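Local coordinates for protein 7,8-dihydro-6-hydroxymethylpterin pyrophosphokinase-dihydropteroate synthase (PDB 6JWV) that probably catalyses two successive steps of folate synthesis, pyrophosphorylating 6-hydroxymethyl-7,8-dihydropterin with ATP and then joining the product to 4-aminobenzoate to give 7,8-dihydropteroate, at residues 20-25 with 164-169; 56-61 with 369-374; 604-609 with 685-690. The protein carries 1 engineered substitution. All coordinates share one frame; numbering follows the deposited sequence.

Contact 1 (20-25 with 164-169). With PH2 (2-amino-6-hydroxymethyl-7,8-dihydro-3H-pteridin-4-one), chain D.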
loop_
_atom_site.group_PDB
_atom_site.type_symbol
_atom_site.label_atom_id
_atom_site.label_comp_id
_atom_site.label_asym_id
_atom_site.label_seq_id
_atom_site.Cartn_x
_atom_site.Cartn_y
_atom_site.Cartn_z
ATOM N N LEU A 20 -24.209 5.679 -30.410
ATOM C CA LEU A 20 -24.619 4.279 -30.452
ATOM C C LEU A 20 -24.172 3.484 -29.235
ATOM O O LEU A 20 -23.105 3.738 -28.698
ATOM C CB LEU A 20 -24.060 3.594 -31.706
ATOM C CG LEU A 20 -24.256 4.169 -33.109
ATOM C CD1 LEU A 20 -23.573 3.269 -34.126
ATOM C CD2 LEU A 20 -25.726 4.375 -33.448
ATOM N N ASN A 21 -24.980 2.508 -28.822
ATOM C CA ASN A 21 -24.581 1.551 -27.803
ATOM C C ASN A 21 -24.357 0.187 -28.449
ATOM O O ASN A 21 -25.168 -0.265 -29.240
ATOM C CB ASN A 21 -25.631 1.481 -26.688
ATOM C CG ASN A 21 -25.182 0.647 -25.498
ATOM O OD1 ASN A 21 -24.060 0.790 -25.000
ATOM N ND2 ASN A 21 -26.060 -0.233 -25.031
ATOM N N LEU A 22 -23.231 -0.449 -28.134
ATOM C CA LEU A 22 -22.910 -1.797 -28.631
ATOM C C LEU A 22 -22.845 -2.780 -27.461
ATOM O O LEU A 22 -22.322 -2.455 -26.382
ATOM C CB LEU A 22 -21.601 -1.801 -29.437
ATOM C CG LEU A 22 -21.558 -1.364 -30.918
ATOM C CD1 LEU A 22 -22.129 0.019 -31.191
ATOM C CD2 LEU A 22 -20.121 -1.380 -31.403
ATOM N N GLY A 23 -23.401 -3.970 -27.670
ATOM C CA GLY A 23 -23.443 -4.994 -26.627
ATOM C C GLY A 23 -23.273 -6.409 -27.155
ATOM O O GLY A 23 -23.743 -6.735 -28.253
ATOM N N THR A 24 -22.581 -7.234 -26.367
ATOM C CA THR A 24 -22.499 -8.670 -26.603
ATOM C C THR A 24 -22.419 -9.436 -25.282
ATOM O O THR A 24 -22.127 -8.839 -24.247
ATOM C CB THR A 24 -21.326 -9.048 -27.536
ATOM O OG1 THR A 24 -21.387 -10.457 -27.799
ATOM C CG2 THR A 24 -19.948 -8.694 -26.937
ATOM N N ASN A 25 -22.681 -10.746 -25.325
ATOM C CA ASN A 25 -22.581 -11.625 -24.145
ATOM C C ASN A 25 -21.400 -12.584 -24.205
ATOM O O ASN A 25 -21.109 -13.276 -23.234
ATOM C CB ASN A 25 -23.847 -12.447 -23.974
ATOM C CG ASN A 25 -25.036 -11.612 -23.616
ATOM O OD1 ASN A 25 -25.905 -11.398 -24.454
ATOM N ND2 ASN A 25 -25.094 -11.130 -22.370
ATOM N N TYR A 164 -21.038 -7.231 -22.416
ATOM C CA TYR A 164 -19.823 -6.539 -22.793
ATOM C C TYR A 164 -20.225 -5.355 -23.623
ATOM O O TYR A 164 -20.634 -5.516 -24.774
ATOM C CB TYR A 164 -18.807 -7.508 -23.441
ATOM C CG TYR A 164 -18.373 -8.468 -22.368
ATOM C CD1 TYR A 164 -19.126 -9.633 -22.099
ATOM C CD2 TYR A 164 -17.298 -8.153 -21.518
ATOM C CE1 TYR A 164 -18.785 -10.482 -21.055
ATOM C CE2 TYR A 164 -16.944 -9.007 -20.478
ATOM C CZ TYR A 164 -17.696 -10.163 -20.245
ATOM O OH TYR A 164 -17.365 -11.006 -19.211
ATOM N N ASN A 165 -20.162 -4.176 -22.990
ATOM C CA ASN A 165 -20.726 -2.930 -23.535
ATOM C C ASN A 165 -19.695 -1.911 -23.996
ATOM O O ASN A 165 -18.575 -1.866 -23.481
ATOM C CB ASN A 165 -21.652 -2.272 -22.508
ATOM C CG ASN A 165 -23.025 -2.914 -22.461
ATOM O OD1 ASN A 165 -23.458 -3.405 -21.412
ATOM N ND2 ASN A 165 -23.721 -2.922 -23.598
ATOM N N LEU A 166 -20.109 -1.078 -24.949
ATOM C CA LEU A 166 -19.267 -0.060 -25.578
ATOM C C LEU A 166 -20.144 0.984 -26.250
ATOM O O LEU A 166 -21.118 0.623 -26.918
ATOM C CB LEU A 166 -18.372 -0.729 -26.635
ATOM C CG LEU A 166 -17.582 0.098 -27.657
ATOM C CD1 LEU A 166 -16.441 0.854 -26.997
ATOM C CD2 LEU A 166 -17.060 -0.810 -28.757
ATOM N N THR A 167 -19.806 2.264 -26.098
ATOM C CA THR A 167 -20.487 3.314 -26.879
ATOM C C THR A 167 -19.587 3.984 -27.910
ATOM O O THR A 167 -18.363 3.995 -27.774
ATOM C CB THR A 167 -21.138 4.411 -26.020
ATOM O OG1 THR A 167 -20.177 4.943 -25.104
ATOM C CG2 THR A 167 -22.366 3.896 -25.296
ATOM N N VAL A 168 -20.207 4.521 -28.962
ATOM C CA VAL A 168 -19.465 5.169 -30.028
ATOM C C VAL A 168 -20.233 6.376 -30.516
ATOM O O VAL A 168 -21.453 6.368 -30.502
ATOM C CB VAL A 168 -19.052 4.207 -31.206
ATOM C CG1 VAL A 168 -18.869 2.769 -30.732
ATOM C CG2 VAL A 168 -20.048 4.202 -32.345
ATOM N N VAL A 169 -19.504 7.406 -30.935
ATOM C CA VAL A 169 -20.087 8.542 -31.629
ATOM C C VAL A 169 -19.702 8.452 -33.098
ATOM O O VAL A 169 -18.514 8.354 -33.448
ATOM C CB VAL A 169 -19.656 9.911 -31.051
ATOM C CG1 VAL A 169 -20.404 11.040 -31.749
ATOM C CG2 VAL A 169 -19.904 9.973 -29.555
HETATM N N1 PH2 D . -29.092 -5.181 -22.945
HETATM C C2 PH2 D . -30.331 -5.717 -22.729
HETATM C C3 PH2 D . -30.784 -6.137 -21.343
HETATM N N4 PH2 D . -29.773 -5.912 -20.305
HETATM N N5 PH2 D . -27.661 -5.222 -19.573
HETATM C C6 PH2 D . -26.435 -4.695 -19.818
HETATM N N6 PH2 D . -25.578 -4.541 -18.790
HETATM N N7 PH2 D . -26.044 -4.324 -21.050
HETATM C C8 PH2 D . -26.836 -4.443 -22.126
HETATM O O8 PH2 D . -26.415 -4.075 -23.238
HETATM C C9 PH2 D . -28.203 -5.011 -21.946
HETATM C C10 PH2 D . -28.567 -5.398 -20.563
HETATM C C11 PH2 D . -31.335 -5.914 -23.859
HETATM O O4 PH2 D . -30.787 -5.632 -25.158
#
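Asn165 lies beside Gly23, and its side chain links strand 20-24 to the bound pterin PH2. Its CB sits 3.9 Å from Leu22 O. The first torsion (chi1 -80°) puts CG opposite the carbonyl carbon and turns the amide back toward the neighbouring strand, where Gly23, having no side chain, lets it come close. At the tip, ND2 gives one bond to Leu22 O (3.2 Å) and another to PH2 O8 (3.0 Å). The first arrives above the carbonyl plane, on the face opposite the one approached by Leu166 N, and two donors therefore grip Leu22 O. Asn165 OD1 accepts from PH2 N7 at 2.8 Å, in a nearly straight bond, although the modelled place of OD1 is less certain. If OD1 is placed correctly, the one amide pairs with both the O8 carbonyl and the N7-H of the pterin.

The strands beneath are antiparallel. Paired backbone bonds join Leu20 to Val168, Leu22 to Leu166 and Thr24 to Tyr164. On the sheet face away from the pterin, Leu22 and Leu166 run side by side, their CD2 atoms 4.1 Å apart, while Leu20 CD1 meets Val168 CG2 at the same distance.

In the antiparallel sheet of the pyrophosphokinase part, 20-24 lies between 163-172 and 208-214, the strand of the magnesium ligands Asp208 and Asp210. Strand 163-172 has 46-57 on its other side; helix 30-44 packs on the leucine face, and helix 327-336 on the face of Asn165 and Thr167.

Contact 2 (56-61 with 369-374). With PH2 (2-amino-6-hydroxymethyl-7,8-dihydro-3H-pteridin-4-one), chain D.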
loop_
_atom_site.group_PDB
_atom_site.type_symbol
_atom_site.label_atom_id
_atom_site.label_comp_id
_atom_site.label_asym_id
_atom_site.label_seq_id
_atom_site.Cartn_x
_atom_site.Cartn_y
_atom_site.Cartn_z
ATOM N N GLU A 56 -17.233 -4.749 -18.792
ATOM C CA GLU A 56 -17.934 -5.949 -18.329
ATOM C C GLU A 56 -19.024 -5.491 -17.379
ATOM O O GLU A 56 -18.744 -4.972 -16.294
ATOM C CB GLU A 56 -16.988 -6.916 -17.614
ATOM C CG GLU A 56 -17.653 -8.224 -17.207
ATOM C CD GLU A 56 -16.690 -9.159 -16.507
ATOM O OE1 GLU A 56 -16.449 -8.961 -15.292
ATOM O OE2 GLU A 56 -16.175 -10.081 -17.174
ATOM N N THR A 57 -20.267 -5.685 -17.795
ATOM C CA THR A 57 -21.401 -5.108 -17.075
ATOM C C THR A 57 -22.468 -6.119 -16.651
ATOM O O THR A 57 -22.823 -7.018 -17.417
ATOM C CB THR A 57 -22.043 -3.968 -17.885
ATOM O OG1 THR A 57 -23.422 -3.884 -17.548
ATOM C CG2 THR A 57 -21.989 -4.250 -19.335
ATOM N N VAL A 58 -22.973 -5.943 -15.428
ATOM C CA VAL A 58 -24.076 -6.750 -14.862
ATOM C C VAL A 58 -25.355 -6.500 -15.673
ATOM O O VAL A 58 -25.638 -5.345 -16.014
ATOM C CB VAL A 58 -24.279 -6.452 -13.341
ATOM C CG1 VAL A 58 -25.594 -7.002 -12.790
ATOM C CG2 VAL A 58 -23.121 -7.013 -12.537
ATOM N N PRO A 59 -26.104 -7.583 -16.016
ATOM C CA PRO A 59 -27.375 -7.508 -16.759
ATOM C C PRO A 59 -28.415 -6.623 -16.097
ATOM O O PRO A 59 -28.570 -6.653 -14.869
ATOM C CB PRO A 59 -27.853 -8.956 -16.772
ATOM C CG PRO A 59 -26.588 -9.734 -16.801
ATOM C CD PRO A 59 -25.662 -8.988 -15.880
ATOM N N GLU A 60 -29.104 -5.831 -16.914
ATOM C CA GLU A 60 -30.108 -4.905 -16.415
ATOM C C GLU A 60 -31.422 -5.089 -17.171
ATOM O O GLU A 60 -31.889 -4.191 -17.895
ATOM C CB GLU A 60 -29.600 -3.457 -16.467
ATOM C CG GLU A 60 -28.557 -3.127 -15.411
ATOM C CD GLU A 60 -28.133 -1.669 -15.446
ATOM O OE1 GLU A 60 -27.337 -1.293 -16.348
ATOM O OE2 GLU A 60 -28.591 -0.903 -14.557
ATOM N N TYR A 61 -32.004 -6.276 -16.993
ATOM C CA TYR A 61 -33.338 -6.597 -17.515
ATOM C C TYR A 61 -34.452 -5.888 -16.733
ATOM O O TYR A 61 -35.439 -5.448 -17.330
ATOM C CB TYR A 61 -33.573 -8.109 -17.531
ATOM C CG TYR A 61 -32.631 -8.880 -18.431
ATOM C CD1 TYR A 61 -32.782 -8.855 -19.826
ATOM C CD2 TYR A 61 -31.594 -9.651 -17.889
ATOM C CE1 TYR A 61 -31.919 -9.567 -20.658
ATOM C CE2 TYR A 61 -30.722 -10.368 -18.711
ATOM C CZ TYR A 61 -30.887 -10.319 -20.093
ATOM O OH TYR A 61 -30.034 -11.024 -20.911
ATOM N N LYS A 369 -19.731 -0.008 -8.843
ATOM C CA LYS A 369 -18.465 -0.094 -9.557
ATOM C C LYS A 369 -17.810 -1.476 -9.573
ATOM O O LYS A 369 -17.291 -1.894 -10.612
ATOM C CB LYS A 369 -17.491 0.959 -9.025
ATOM C CG LYS A 369 -17.956 2.372 -9.315
ATOM C CD LYS A 369 -16.805 3.344 -9.436
ATOM C CE LYS A 369 -17.307 4.648 -10.023
ATOM N NZ LYS A 369 -16.262 5.698 -10.000
ATOM N N GLU A 370 -17.853 -2.168 -8.433
ATOM C CA GLU A 370 -17.151 -3.448 -8.211
ATOM C C GLU A 370 -17.451 -4.534 -9.241
ATOM O O GLU A 370 -16.557 -5.299 -9.596
ATOM C CB GLU A 370 -17.461 -4.014 -6.820
ATOM C CG GLU A 370 -17.000 -3.179 -5.627
ATOM C CD GLU A 370 -17.350 -3.820 -4.286
ATOM O OE1 GLU A 370 -17.262 -5.067 -4.162
ATOM O OE2 GLU A 370 -17.706 -3.077 -3.343
ATOM N N ASN A 371 -18.698 -4.614 -9.702
ATOM C CA ASN A 371 -19.074 -5.607 -10.717
ATOM C C ASN A 371 -19.189 -5.083 -12.144
ATOM O O ASN A 371 -19.404 -5.872 -13.067
ATOM C CB ASN A 371 -20.360 -6.331 -10.336
ATOM C CG ASN A 371 -20.180 -7.260 -9.163
ATOM O OD1 ASN A 371 -19.117 -7.873 -8.976
ATOM N ND2 ASN A 371 -21.225 -7.372 -8.351
ATOM N N ASN A 372 -19.047 -3.771 -12.322
ATOM C CA ASN A 372 -19.049 -3.182 -13.652
ATOM C C ASN A 372 -17.649 -2.667 -13.946
ATOM O O ASN A 372 -17.313 -1.551 -13.569
ATOM C CB ASN A 372 -20.120 -2.093 -13.767
ATOM C CG ASN A 372 -21.522 -2.624 -13.504
ATOM O OD1 ASN A 372 -22.154 -3.225 -14.371
ATOM N ND2 ASN A 372 -22.007 -2.411 -12.299
ATOM N N LYS A 373 -16.853 -3.491 -14.631
ATOM C CA LYS A 373 -15.395 -3.326 -14.755
ATOM C C LYS A 373 -14.939 -2.663 -16.050
ATOM O O LYS A 373 -15.446 -2.969 -17.133
ATOM C CB LYS A 373 -14.721 -4.686 -14.650
ATOM C CG LYS A 373 -14.856 -5.334 -13.291
ATOM C CD LYS A 373 -14.473 -6.798 -13.345
ATOM C CE LYS A 373 -14.267 -7.354 -11.951
ATOM N NZ LYS A 373 -13.498 -8.628 -12.008
ATOM N N ARG A 374 -13.960 -1.773 -15.938
ATOM C CA ARG A 374 -13.373 -1.148 -17.108
ATOM C C ARG A 374 -12.362 -2.089 -17.752
ATOM O O ARG A 374 -11.535 -2.677 -17.066
ATOM C CB ARG A 374 -12.738 0.188 -16.743
ATOM C CG ARG A 374 -12.205 0.969 -17.929
ATOM C CD ARG A 374 -11.839 2.373 -17.504
ATOM N NE ARG A 374 -13.036 3.159 -17.209
ATOM C CZ ARG A 374 -13.077 4.161 -16.343
ATOM N NH1 ARG A 374 -14.213 4.806 -16.152
ATOM N NH2 ARG A 374 -11.991 4.520 -15.669
HETATM N N1 PH2 D . -29.092 -5.181 -22.945
HETATM C C2 PH2 D . -30.331 -5.717 -22.729
HETATM C C3 PH2 D . -30.784 -6.137 -21.343
HETATM N N4 PH2 D . -29.773 -5.912 -20.305
HETATM N N5 PH2 D . -27.661 -5.222 -19.573
HETATM C C6 PH2 D . -26.435 -4.695 -19.818
HETATM N N6 PH2 D . -25.578 -4.541 -18.790
HETATM N N7 PH2 D . -26.044 -4.324 -21.050
HETATM C C8 PH2 D . -26.836 -4.443 -22.126
HETATM O O8 PH2 D . -26.415 -4.075 -23.238
HETATM C C9 PH2 D . -28.203 -5.011 -21.946
HETATM C C10 PH2 D . -28.567 -5.398 -20.563
HETATM C C11 PH2 D . -31.335 -5.914 -23.859
HETATM O O4 PH2 D . -30.787 -5.632 -25.158
HETATM O O HOH W 1 -14.591 -10.261 -13.888
HETATM O O HOH W 2 -24.856 -2.686 -15.415
#
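The flat amide of Asn372 points its oxygen at the backbone of Val58: Val58 N bonds to Asn372 OD1 at 3.0 Å, coming in tilted 34° from the amide plane. At the other end of that amide, ND2 is held by Ile368 O. The carboxylate of Glu56 has the Lys373 chain beside it, OE1 lying 3.5 Å from Lys373 CD. The Tyr61 ring has PH2 N4 over one face, offset toward the rim.

Glu56 and Lys373 form an antiparallel hydrogen-bonded pair, Glu56 N to Lys373 O (3.0 Å) and Lys373 N to Glu56 O (2.9 Å), which joins strand 46-57 to strand 373-376 just after the type I turn Lys369-Asn372. With Glu56 CG anti to the backbone N (chi1 -176°), its extended side chain runs in the same direction as that of Lys373. Their charged ends stay 4.4 Å apart from Glu56 OE1 to Lys373 NZ, bridged by a water that donates to OE1 and accepts from NZ. At the edge, Val58 CG2 packs on Asn371 CB.

Val58 O accepts from PH2 N6 at 2.9 Å and Glu60 N donates to PH2 N5 at 3.1 Å, while a second water sits among Thr57 OG1, Val58 O and Asn372 OD1.

Main-chain groups thus meet N6 and N5, while the Asn165 side chain takes N7. The Asn372 amide probably steadies that run of backbone. Glu56 OE2 is hydrogen-bonded to the hydroxyls of Tyr384 and Tyr164, and Lys373 NZ is salt-bridged to Glu387; facing each other through water, the two charges probably attract only modestly.

Contact 3 (604-609 with 685-690). With XTZ (4-{[(2-amino-4-oxo-3,4,7,8-tetrahydropteridin-6-yl)methyl]amino}-N-(1,3-thiazol-2-yl)benzenesulfonamide), chain C.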
loop_
_atom_site.group_PDB
_atom_site.type_symbol
_atom_site.label_atom_id
_atom_site.label_comp_id
_atom_site.label_asym_id
_atom_site.label_seq_id
_atom_site.Cartn_x
_atom_site.Cartn_y
_atom_site.Cartn_z
ATOM N N ILE A 604 4.523 2.158 -17.576
ATOM C CA ILE A 604 5.688 2.941 -17.093
ATOM C C ILE A 604 7.004 2.184 -17.312
ATOM O O ILE A 604 7.042 0.956 -17.192
ATOM C CB ILE A 604 5.566 3.407 -15.608
ATOM C CG1 ILE A 604 5.640 2.233 -14.619
ATOM C CG2 ILE A 604 4.295 4.236 -15.378
ATOM C CD1 ILE A 604 5.979 2.649 -13.204
ATOM N N GLY A 605 8.059 2.918 -17.648
ATOM C CA GLY A 605 9.385 2.356 -17.788
ATOM C C GLY A 605 10.355 3.067 -16.872
ATOM O O GLY A 605 10.741 4.200 -17.139
ATOM N N TYR A 606 10.734 2.413 -15.779
ATOM C CA TYR A 606 11.668 2.980 -14.805
ATOM C C TYR A 606 13.037 2.322 -14.923
ATOM O O TYR A 606 14.023 2.838 -14.383
ATOM C CB TYR A 606 11.150 2.789 -13.371
ATOM C CG TYR A 606 10.784 1.349 -13.036
ATOM C CD1 TYR A 606 11.769 0.394 -12.733
ATOM C CD2 TYR A 606 9.437 0.936 -13.034
ATOM C CE1 TYR A 606 11.429 -0.928 -12.463
ATOM C CE2 TYR A 606 9.089 -0.381 -12.738
ATOM C CZ TYR A 606 10.085 -1.307 -12.452
ATOM O OH TYR A 606 9.724 -2.600 -12.169
ATOM N N SER A 607 13.080 1.188 -15.630
ATOM C CA SER A 607 14.189 0.250 -15.579
ATOM C C SER A 607 15.541 0.857 -15.955
ATOM O O SER A 607 15.749 1.320 -17.091
ATOM C CB SER A 607 13.881 -0.960 -16.452
ATOM O OG SER A 607 14.868 -1.964 -16.332
ATOM N N ARG A 608 16.440 0.854 -14.969
ATOM C CA ARG A 608 17.868 1.169 -15.133
ATOM C C ARG A 608 18.144 2.651 -15.337
ATOM O O ARG A 608 19.255 3.044 -15.721
ATOM C CB ARG A 608 18.516 0.325 -16.249
ATOM C CG ARG A 608 18.540 -1.165 -15.964
ATOM C CD ARG A 608 19.577 -1.794 -16.850
ATOM N NE ARG A 608 19.590 -3.252 -16.776
ATOM C CZ ARG A 608 20.268 -4.024 -17.630
ATOM N NH1 ARG A 608 20.971 -3.463 -18.611
ATOM N NH2 ARG A 608 20.239 -5.345 -17.512
ATOM N N LYS A 609 17.145 3.474 -15.050
ATOM C CA LYS A 609 17.270 4.911 -15.280
ATOM C C LYS A 609 18.010 5.626 -14.151
ATOM O O LYS A 609 18.019 5.165 -13.011
ATOM C CB LYS A 609 15.902 5.537 -15.589
ATOM C CG LYS A 609 15.340 5.043 -16.912
ATOM C CD LYS A 609 14.007 5.666 -17.222
ATOM C CE LYS A 609 13.587 5.272 -18.618
ATOM N NZ LYS A 609 12.139 5.539 -18.804
ATOM N N ILE A 685 4.513 -2.613 -16.620
ATOM C CA ILE A 685 5.871 -2.125 -16.287
ATOM C C ILE A 685 6.881 -2.642 -17.298
ATOM O O ILE A 685 6.854 -3.808 -17.669
ATOM C CB ILE A 685 6.301 -2.423 -14.830
ATOM C CG1 ILE A 685 6.152 -3.931 -14.483
ATOM C CG2 ILE A 685 5.546 -1.499 -13.869
ATOM C CD1 ILE A 685 6.789 -4.326 -13.171
ATOM N N ARG A 686 7.733 -1.741 -17.773
ATOM C CA ARG A 686 8.654 -2.012 -18.872
ATOM C C ARG A 686 10.076 -2.195 -18.329
ATOM O O ARG A 686 10.713 -1.218 -17.958
ATOM C CB ARG A 686 8.600 -0.868 -19.887
ATOM C CG ARG A 686 9.426 -1.104 -21.135
ATOM C CD ARG A 686 9.425 0.121 -22.029
ATOM N NE ARG A 686 10.332 -0.023 -23.174
ATOM C CZ ARG A 686 11.611 0.349 -23.190
ATOM N NH1 ARG A 686 12.210 0.902 -22.132
ATOM N NH2 ARG A 686 12.305 0.153 -24.295
ATOM N N VAL A 687 10.569 -3.436 -18.308
ATOM C CA VAL A 687 11.800 -3.759 -17.572
ATOM C C VAL A 687 12.844 -4.537 -18.385
ATOM O O VAL A 687 12.511 -5.304 -19.312
ATOM C CB VAL A 687 11.530 -4.522 -16.221
ATOM C CG1 VAL A 687 10.754 -3.680 -15.230
ATOM C CG2 VAL A 687 10.801 -5.840 -16.447
ATOM N N HIS A 688 14.110 -4.323 -18.013
ATOM C CA HIS A 688 15.238 -5.122 -18.492
ATOM C C HIS A 688 15.292 -6.495 -17.835
ATOM O O HIS A 688 15.549 -7.487 -18.522
ATOM C CB HIS A 688 16.557 -4.402 -18.241
ATOM C CG HIS A 688 16.734 -3.180 -19.077
ATOM N ND1 HIS A 688 16.451 -1.915 -18.608
ATOM C CD2 HIS A 688 17.141 -3.028 -20.360
ATOM C CE1 HIS A 688 16.679 -1.035 -19.568
ATOM N NE2 HIS A 688 17.101 -1.685 -20.638
ATOM N N ASP A 689 15.039 -6.540 -16.522
ATOM C CA ASP A 689 15.256 -7.734 -15.701
ATOM C C ASP A 689 13.981 -8.510 -15.431
ATOM O O ASP A 689 13.424 -8.430 -14.330
ATOM C CB ASP A 689 15.958 -7.333 -14.402
ATOM C CG ASP A 689 17.142 -6.395 -14.653
ATOM O OD1 ASP A 689 18.119 -6.826 -15.290
ATOM O OD2 ASP A 689 17.100 -5.223 -14.229
ATOM N N VAL A 690 13.534 -9.265 -16.437
ATOM C CA VAL A 690 12.248 -9.977 -16.413
ATOM C C VAL A 690 12.092 -10.957 -15.244
ATOM O O VAL A 690 11.070 -10.927 -14.551
ATOM C CB VAL A 690 11.938 -10.673 -17.766
ATOM C CG1 VAL A 690 10.605 -11.407 -17.727
ATOM C CG2 VAL A 690 11.903 -9.661 -18.897
HETATM O O3 XTZ C . 9.970 4.990 -20.248
HETATM C C16 XTZ C . 9.773 4.546 -21.398
HETATM N N2 XTZ C . 8.524 4.339 -21.840
HETATM C C3 XTZ C . 10.902 4.239 -22.314
HETATM N N4 XTZ C . 12.207 4.421 -21.984
HETATM C C4 XTZ C . 13.190 4.114 -22.883
HETATM C C15 XTZ C . 12.893 3.569 -24.262
HETATM N N8 XTZ C . 11.473 3.405 -24.541
HETATM C C2 XTZ C . 10.522 3.703 -23.653
HETATM N N3 XTZ C . 9.206 3.533 -23.959
HETATM C C1 XTZ C . 8.244 3.857 -23.063
HETATM N N1 XTZ C . 6.948 3.690 -23.387
HETATM C C5 XTZ C . 14.650 4.301 -22.547
HETATM N N5 XTZ C . 15.028 5.715 -22.556
HETATM C C6 XTZ C . 15.708 6.311 -21.525
HETATM C C14 XTZ C . 16.767 5.616 -20.926
HETATM C C13 XTZ C . 17.461 6.193 -19.879
HETATM C C9 XTZ C . 17.134 7.465 -19.397
HETATM C C8 XTZ C . 16.079 8.182 -19.998
HETATM C C7 XTZ C . 15.371 7.605 -21.062
HETATM S S1 XTZ C . 18.010 8.062 -18.184
HETATM O O1 XTZ C . 17.852 7.356 -16.963
HETATM O O2 XTZ C . 17.580 9.412 -17.921
HETATM N N6 XTZ C . 19.581 7.985 -18.591
HETATM C C10 XTZ C . 20.406 6.885 -18.524
HETATM S S2 XTZ C . 22.137 6.982 -18.508
HETATM C C12 XTZ C . 22.329 5.255 -18.432
HETATM C C11 XTZ C . 21.041 4.703 -18.434
HETATM N N7 XTZ C . 19.990 5.592 -18.483
HETATM O O HOH W 3 14.625 -4.062 -14.641
#
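Ser607 and His688 meet through a compact pair of bonds. The serine hydroxyl, anti to its own N (chi1 -174°), accepts from His688 N at 3.0 Å; Ser607 OG is also hydrogen-bonded to His688 ND1 at 2.8 Å, near the edge of the imidazole, with either atom able to donate. A water joins the same OG to Asp689 N and OD2. Arg608, extended from CG to NE, crosses over the imidazole: its CD sits above one face, and the guanidinium lies nearly flat on the ring, planes 19° apart. Beyond it, NH2 reaches Asp689 OD1 edge-on in a weak, 3.4 Å salt bridge.

In the TIM barrel of the dihydropteroate synthase part, these are the ends of neighbouring parallel strands, 603-604 and 684-687, joined by Arg686 N to Ile604 O at 2.8 Å. Strand 390-396 flanks 684-687 on the other side.

Tyr606 CG stands between backbone N and carbonyl carbon (chi1 53°), which swings the ring alongside Val687, with OH 3.4 Å from Val687 CG1, and brings the ring edge against Ile685 CG2.

On the pocket side, Lys609 stretches out to give NZ to Gly605 O and, at 2.7 Å, to O3 of the pterin-sulfa adduct XTZ. Arg686, also extended, lays one face of its guanidinium over XTZ N8, with Asp430 holding NE.

Contacts 1 and 2 belong to one sheet and one pocket: strands 163-172 and 46-57 are neighbours in it, and both contacts bind PH2, contact 1 at its O8 and N7 and contact 2 at its N6 and N5. They also touch directly, Tyr164 OH lying 2.5 Å from Glu56 OE2 in a probable hydrogen bond. Of the two, contact 1 is nearer the bound magnesium ions: the Asn21 side chain is about 4 Å from one, that of Thr57 about 9 Å. Contact 3 lines the pocket of the dihydropteroate synthase part, which holds XTZ; its centre is about 35 Å from that of contact 1 and about 34 Å from that of contact 2.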